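Local coordinates for integral membrane indolylacetylinositol arabinosyltransferase EmbB (Mycolicibacterium smegmatis MC2 155, PDB 7BVC), which probably transfers arabinose units to build the arabinan of the mycobacterial cell-wall polysaccharide arabinogalactan, at residues A110-M114 with I126-V130. Residues are numbered along the deposited sequence; the frame is centred on the assembly and turned at random.
Sequences ALNAM and IVRNV
With CG turned beside its own backbone N (chi1 -57°) and the chain extended from CG to NE, Arg-128 runs past the C-terminal carbonyls of helix 109-112 and lays one guanidinium face under Asn-112 O, which stands 3.6 Å from CZ over the centre of the group. This is contact over a face, with no N-H aimed at the oxygen; NE instead donates to Arg-186 O. Asn-129 likewise has CG beside its own backbone N (chi1 -85°), and its ND2 meets Leu-111 CD1 at 3.5 Å, the two side chains slanting across each other. Arg-128 and Asn-129 both adopt left-handed backbone angles, close to a type I' turn, in the two-residue hairpin loop between strands 122-127 and 131-132 of the concanavalin-like domain. Backbone bonds from this loop are modest: a weak one joins Asn-129 N to Ala-110 O in the helix (3.2 Å). A straighter but long and weak one runs from Arg-128 N to Ala-113 O, just after it (3.4 Å), accompanied by a CA-H...O approach of Arg-128 CA to Leu-111 O. Beyond the helix, Met-114 and Val-127 form an antiparallel non-hydrogen-bonded pair, their side chains alongside on one sheet face, with Met-114 CG 3.8 Å from Val-127 CG2.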
loop_
_atom_site.group_PDB
_atom_site.type_symbol
_atom_site.label_atom_id
_atom_site.label_comp_id
_atom_site.label_asym_id
_atom_site.label_seq_id
_atom_site.Cartn_x
_atom_site.Cartn_y
_atom_site.Cartn_z
ATOM N N ALA B 110 -2.938 -27.801 -23.148
ATOM C CA ALA B 110 -1.584 -28.097 -23.595
ATOM C C ALA B 110 -0.539 -27.489 -22.672
ATOM O O ALA B 110 0.560 -28.037 -22.540
ATOM C CB ALA B 110 -1.379 -27.595 -25.025
ATOM N N LEU B 111 -0.863 -26.366 -22.030
ATOM C CA LEU B 111 0.091 -25.717 -21.140
ATOM C C LEU B 111 0.206 -26.445 -19.808
ATOM O O LEU B 111 1.277 -26.434 -19.190
ATOM C CB LEU B 111 -0.317 -24.259 -20.921
ATOM C CG LEU B 111 0.301 -23.489 -19.754
ATOM C CD1 LEU B 111 1.792 -23.292 -19.962
ATOM C CD2 LEU B 111 -0.396 -22.150 -19.568
ATOM N N ASN B 112 -0.869 -27.091 -19.355
ATOM C CA ASN B 112 -0.879 -27.726 -18.044
ATOM C C ASN B 112 -0.787 -29.243 -18.079
ATOM O O ASN B 112 -0.278 -29.832 -17.126
ATOM C CB ASN B 112 -2.144 -27.332 -17.274
ATOM C CG ASN B 112 -2.090 -25.915 -16.753
ATOM O OD1 ASN B 112 -1.408 -25.629 -15.770
ATOM N ND2 ASN B 112 -2.810 -25.016 -17.409
ATOM N N ALA B 113 -1.255 -29.891 -19.137
ATOM C CA ALA B 113 -1.367 -31.339 -19.162
ATOM C C ALA B 113 -0.449 -31.944 -20.222
ATOM O O ALA B 113 0.328 -31.244 -20.880
ATOM C CB ALA B 113 -2.823 -31.737 -19.388
ATOM N N MET B 114 -0.545 -33.261 -20.383
ATOM C CA MET B 114 0.233 -34.009 -21.359
ATOM C C MET B 114 -0.688 -34.529 -22.453
ATOM O O MET B 114 -1.705 -35.169 -22.160
ATOM C CB MET B 114 0.969 -35.175 -20.699
ATOM C CG MET B 114 1.408 -36.255 -21.672
ATOM S SD MET B 114 1.593 -37.874 -20.902
ATOM C CE MET B 114 3.221 -37.717 -20.175
ATOM N N ILE B 126 3.352 -33.683 -26.340
ATOM C CA ILE B 126 3.524 -32.353 -25.765
ATOM C C ILE B 126 3.281 -32.435 -24.267
ATOM O O ILE B 126 2.247 -32.951 -23.824
ATOM C CB ILE B 126 2.577 -31.334 -26.422
ATOM C CG1 ILE B 126 2.663 -31.432 -27.946
ATOM C CG2 ILE B 126 2.900 -29.925 -25.951
ATOM C CD1 ILE B 126 3.861 -30.727 -28.539
ATOM N N VAL B 127 4.229 -31.928 -23.484
ATOM C CA VAL B 127 4.103 -31.903 -22.031
ATOM C C VAL B 127 4.420 -30.502 -21.530
ATOM O O VAL B 127 5.586 -30.092 -21.506
ATOM C CB VAL B 127 5.020 -32.944 -21.366
ATOM C CG1 VAL B 127 4.942 -32.825 -19.858
ATOM C CG2 VAL B 127 4.646 -34.347 -21.808
ATOM N N ARG B 128 3.385 -29.759 -21.137
ATOM C CA ARG B 128 3.530 -28.397 -20.620
ATOM C C ARG B 128 4.211 -27.486 -21.641
ATOM O O ARG B 128 5.189 -26.799 -21.342
ATOM C CB ARG B 128 4.285 -28.389 -19.288
ATOM C CG ARG B 128 3.653 -29.250 -18.212
ATOM C CD ARG B 128 4.260 -28.963 -16.854
ATOM N NE ARG B 128 3.458 -29.520 -15.770
ATOM C CZ ARG B 128 2.564 -28.829 -15.075
ATOM N NH1 ARG B 128 2.355 -27.549 -15.346
ATOM N NH2 ARG B 128 1.878 -29.416 -14.105
ATOM N N ASN B 129 3.676 -27.489 -22.863
ATOM C CA ASN B 129 4.168 -26.650 -23.959
ATOM C C ASN B 129 5.636 -26.921 -24.269
ATOM O O ASN B 129 6.380 -26.016 -24.653
ATOM C CB ASN B 129 3.952 -25.163 -23.662
ATOM C CG ASN B 129 2.568 -24.692 -24.050
ATOM O OD1 ASN B 129 1.910 -25.293 -24.898
ATOM N ND2 ASN B 129 2.118 -23.611 -23.428
ATOM N N VAL B 130 6.064 -28.168 -24.105
ATOM C CA VAL B 130 7.432 -28.587 -24.393
ATOM C C VAL B 130 7.321 -29.788 -25.324
ATOM O O VAL B 130 6.937 -30.881 -24.894
ATOM C CB VAL B 130 8.220 -28.934 -23.125
ATOM C CG1 VAL B 130 9.497 -29.674 -23.475
ATOM C CG2 VAL B 130 8.535 -27.671 -22.342
#